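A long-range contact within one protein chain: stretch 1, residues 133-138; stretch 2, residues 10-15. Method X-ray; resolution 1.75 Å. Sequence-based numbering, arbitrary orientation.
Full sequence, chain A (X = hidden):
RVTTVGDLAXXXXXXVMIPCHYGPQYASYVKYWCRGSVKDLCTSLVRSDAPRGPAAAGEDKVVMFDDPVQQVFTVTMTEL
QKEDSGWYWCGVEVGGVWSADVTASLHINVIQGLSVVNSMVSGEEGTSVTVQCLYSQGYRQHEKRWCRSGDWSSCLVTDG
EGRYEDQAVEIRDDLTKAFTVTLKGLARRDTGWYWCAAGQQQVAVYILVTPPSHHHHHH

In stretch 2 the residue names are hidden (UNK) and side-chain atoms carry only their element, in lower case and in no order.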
ATOM      1  N   CYS A 133      -9.933  -5.732  -2.983  1.00 33.97           N
ATOM      2  CA  CYS A 133      -8.927  -5.661  -4.019  1.00 33.53           C
ATOM      3  C   CYS A 133      -8.484  -4.216  -4.186  1.00 36.42           C
ATOM      4  O   CYS A 133      -9.309  -3.340  -4.468  1.00 38.17           O
ATOM      5  CB  CYS A 133      -9.457  -6.167  -5.349  1.00 34.53           C
ATOM      6  SG  CYS A 133     -10.539  -7.683  -5.350  1.00 55.42           S
ATOM      7  N   LEU A 134      -7.200  -3.976  -4.060  1.00 33.26           N
ATOM      8  CA  LEU A 134      -6.632  -2.646  -4.194  1.00 35.48           C
ATOM      9  C   LEU A 134      -6.014  -2.472  -5.568  1.00 33.87           C
ATOM     10  O   LEU A 134      -5.526  -3.428  -6.168  1.00 32.44           O
ATOM     11  CB  LEU A 134      -5.552  -2.423  -3.148  1.00 36.12           C
ATOM     12  CG  LEU A 134      -5.961  -2.818  -1.727  1.00 40.91           C
ATOM     13  CD1 LEU A 134      -4.731  -2.625  -0.830  1.00 43.11           C
ATOM     14  CD2 LEU A 134      -7.079  -1.938  -1.240  1.00 39.18           C
ATOM     15  N   TYR A 135      -6.033  -1.241  -6.084  1.00 32.57           N
ATOM     16  CA  TYR A 135      -5.413  -1.034  -7.380  1.00 32.15           C
ATOM     17  C   TYR A 135      -4.771   0.338  -7.489  1.00 31.94           C
ATOM     18  O   TYR A 135      -5.133   1.266  -6.776  1.00 31.73           O
ATOM     19  CB  TYR A 135      -6.423  -1.231  -8.512  1.00 33.51           C
ATOM     20  CG  TYR A 135      -7.595  -0.328  -8.464  1.00 31.37           C
ATOM     21  CD1 TYR A 135      -7.516   0.973  -8.958  1.00 34.89           C
ATOM     22  CD2 TYR A 135      -8.775  -0.748  -7.936  1.00 33.06           C
ATOM     23  CE1 TYR A 135      -8.611   1.803  -8.934  1.00 34.52           C
ATOM     24  CE2 TYR A 135      -9.888   0.087  -7.893  1.00 34.96           C
ATOM     25  CZ  TYR A 135      -9.788   1.356  -8.415  1.00 36.29           C
ATOM     26  OH  TYR A 135     -10.887   2.177  -8.382  1.00 41.41           O
ATOM     27  N   SER A 136      -3.760   0.423  -8.350  1.00 31.58           N
ATOM     28  CA  SER A 136      -2.988   1.638  -8.545  1.00 31.76           C
ATOM     29  C   SER A 136      -3.715   2.591  -9.495  1.00 32.47           C
ATOM     30  O   SER A 136      -4.693   2.224 -10.178  1.00 34.11           O
ATOM     31  CB  SER A 136      -1.605   1.333  -9.083  1.00 33.22           C
ATOM     32  OG  SER A 136      -1.659   0.749 -10.374  1.00 32.31           O
ATOM     33  N   GLN A 137      -3.187   3.815  -9.562  1.00 32.62           N
ATOM     34  CA  GLN A 137      -3.968   4.935 -10.108  1.00 35.75           C
ATOM     35  C   GLN A 137      -4.351   4.719 -11.554  1.00 35.71           C
ATOM     36  O   GLN A 137      -5.389   5.222 -12.001  1.00 37.10           O
ATOM     37  CB  GLN A 137      -3.206   6.270 -10.012  1.00 35.60           C
ATOM     38  CG  GLN A 137      -1.971   6.271 -10.837  1.00 34.67           C
ATOM     39  CD  GLN A 137      -1.056   7.466 -10.588  1.00 37.92           C
ATOM     40  OE1 GLN A 137      -1.089   8.071  -9.515  1.00 37.82           O
ATOM     41  NE2 GLN A 137      -0.206   7.776 -11.571  1.00 39.47           N
ATOM     42  N   GLY A 138      -3.543   3.984 -12.296  1.00 34.21           N
ATOM     43  CA  GLY A 138      -3.819   3.811 -13.701  1.00 40.36           C
ATOM     44  C   GLY A 138      -4.996   2.924 -14.004  1.00 40.99           C
ATOM     45  O   GLY A 138      -5.351   2.806 -15.186  1.00 40.53           O
ATOM     46  N   UNK A  10       4.415   0.113  -2.450  1.00 32.71           N
ATOM     47  CA  UNK A  10       3.171   0.843  -2.374  1.00 30.63           C
ATOM     48  C   UNK A  10       2.610   0.981  -3.781  1.00 32.37           C
ATOM     49  O   UNK A  10       3.363   1.245  -4.723  1.00 32.55           O
ATOM     50  c   UNK A  10       4.412   3.015  -2.547  1.00 35.67           C
ATOM     51  c   UNK A  10       2.141   2.982  -1.616  1.00 41.17           C
ATOM     52  c   UNK A  10       3.416   2.217  -1.729  1.00 36.77           C
ATOM     53  N   UNK A  11       1.298   0.871  -3.911  1.00 30.94           N
ATOM     54  CA  UNK A  11       0.665   1.074  -5.222  1.00 30.74           C
ATOM     55  C   UNK A  11       0.700   2.541  -5.659  1.00 31.78           C
ATOM     56  O   UNK A  11       0.467   3.459  -4.865  1.00 30.24           O
ATOM     57  c   UNK A  11      -1.049  -0.856  -4.956  1.00 32.97           C
ATOM     58  c   UNK A  11      -2.498  -1.133  -4.644  1.00 34.30           C
ATOM     59  c   UNK A  11      -0.789   0.624  -5.172  1.00 29.38           C
ATOM     60  c   UNK A  11      -0.645  -1.602  -6.158  1.00 33.20           C
ATOM     61  N   UNK A  12       0.953   2.761  -6.949  1.00 30.92           N
ATOM     62  CA  UNK A  12       1.036   4.113  -7.489  1.00 32.43           C
ATOM     63  C   UNK A  12      -0.223   4.899  -7.171  1.00 31.59           C
ATOM     64  O   UNK A  12      -1.341   4.407  -7.317  1.00 30.66           O
ATOM     65  o   UNK A  12       1.204   4.573 -11.807  1.00 37.67           O
ATOM     66  c   UNK A  12       1.244   4.064  -9.004  1.00 32.14           C
ATOM     67  c   UNK A  12       1.965   5.283 -11.108  1.00 37.68           C
ATOM     68  o   UNK A  12       2.935   5.926 -11.577  1.00 36.06           O
ATOM     69  c   UNK A  12       1.662   5.373  -9.604  1.00 36.12           C
ATOM     70  N   UNK A  13      -0.028   6.118  -6.679  1.00 33.02           N
ATOM     71  CA  UNK A  13      -1.124   6.956  -6.260  1.00 34.34           C
ATOM     72  C   UNK A  13      -1.337   7.040  -4.763  1.00 34.31           C
ATOM     73  O   UNK A  13      -1.969   7.987  -4.307  1.00 34.60           O
ATOM     74  N   UNK A  14      -0.877   6.058  -3.998  1.00 29.60           N
ATOM     75  CA  UNK A  14      -1.028   6.043  -2.564  1.00 34.00           C
ATOM     76  C   UNK A  14       0.064   6.876  -1.890  1.00 32.02           C
ATOM     77  O   UNK A  14       1.022   7.352  -2.504  1.00 30.84           O
ATOM     78  n   UNK A  14      -4.257   2.689  -1.898  1.00 42.01           N
ATOM     79  n   UNK A  14      -5.614   0.996  -2.652  1.00 43.86           N
ATOM     80  n   UNK A  14      -4.464   2.210  -4.166  1.00 38.84           N
ATOM     81  c   UNK A  14      -0.950   4.608  -2.022  1.00 33.85           C
ATOM     82  c   UNK A  14      -3.363   3.872  -2.074  1.00 42.45           C
ATOM     83  c   UNK A  14      -4.773   1.970  -2.903  1.00 41.77           C
ATOM     84  c   UNK A  14      -2.013   3.547  -2.495  1.00 39.69           C
ATOM     85  N   UNK A  15      -0.123   7.067  -0.597  1.00 30.79           N
ATOM     86  CA  UNK A  15       0.773   7.868   0.231  1.00 31.39           C
ATOM     87  C   UNK A  15       1.523   6.943   1.166  1.00 32.58           C
ATOM     88  O   UNK A  15       1.047   5.847   1.464  1.00 35.48           O
ATOM     89  c   UNK A  15      -0.035   8.871   1.057  1.00 36.33           C
ATOM     90  o   UNK A  15      -0.659   9.779   0.181  1.00 42.71           O
TER
HETATM   91  O   HOH W   1      -0.892   2.723 -12.076  1.00 34.40           O
HETATM   92  O   HOH W   2      -0.304   6.139 -14.185  1.00 50.87           O

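Position 10 has three side-chain carbons: one on CA, carrying the other two. The fork sits directly at CB, and no side-chain atom comes near stretch 1. The branching identifies Val10, in a strand that begins earlier in the chain.

Position 11 has four side-chain carbons, forked at the second, and no polar atom. CA-to-CB points toward stretch 1. One terminal carbon packs 3.6 Å from CB of Leu134. A chain forked one carbon beyond CB is leucine, so this is Leu11. Its CD1 also lies 3.8 Å from N of Tyr135, and its CB is 4.1 Å from CB of Ser136. The side chain is buried.

Position 12 has three carbons in a row, the third carrying two oxygens. CA-to-CB points toward stretch 1, and the carbon carrying the oxygens lies 3.3 Å from NE2 of Gln137. That is a carboxylate on a two-carbon arm, and the residue is Glu12. Water 1 donates to OE1 of Glu12 (2.8 Å), accepts from N of Gly138 (2.9 Å) and hydrogen-bonds OG of Ser136 (2.7 Å). Water 2 donates to the same OE1 of Glu12 (3.2 Å) and accepts from NE2 of Gln137 (3.1 Å). The carboxylate thus reaches stretch 1 through water.

Position 13 has no side-chain atoms; its CA lies 3.4 Å from OE1 of Gln137. It is Gly13. Phi is 103°, and a CB would be jammed against the carbonyl O of Glu12. It would also come within a tight 3.2 Å of CB of Gln137.

Position 14 has three carbons, a nitrogen, then a carbon carrying two more nitrogens. CA-to-CB points sideways, but the end comes nearer to stretch 1, with one terminal nitrogen 2.9 Å from O of Tyr135. This guanidinium makes it Arg14. The nitrogen is NH1, which donates to O of Tyr135, with the oxygen at the guanidinium edge. NH2 of Arg14 lies 3.5 Å from CB of Leu134.

Position 15 has one carbon then one oxygen. It is Ser15, exposed and out of reach of stretch 1.

The contact joins a strand end to a turn. Leu11 to Arg14 form a type II beta turn, closed by N of Arg14 bonding to O of Leu11 at 3.1 Å. The turn leaves O of Glu12 free to accept from N of Gln137 at 3.0 Å; CA of Ser136 approaches the same oxygen at 3.4 Å. The arginine adds a second direct hydrogen bond, Leu11 packs on Leu134, and the two waters fill in around the carboxylate.

Stretch 2 10-15: VLEGRS
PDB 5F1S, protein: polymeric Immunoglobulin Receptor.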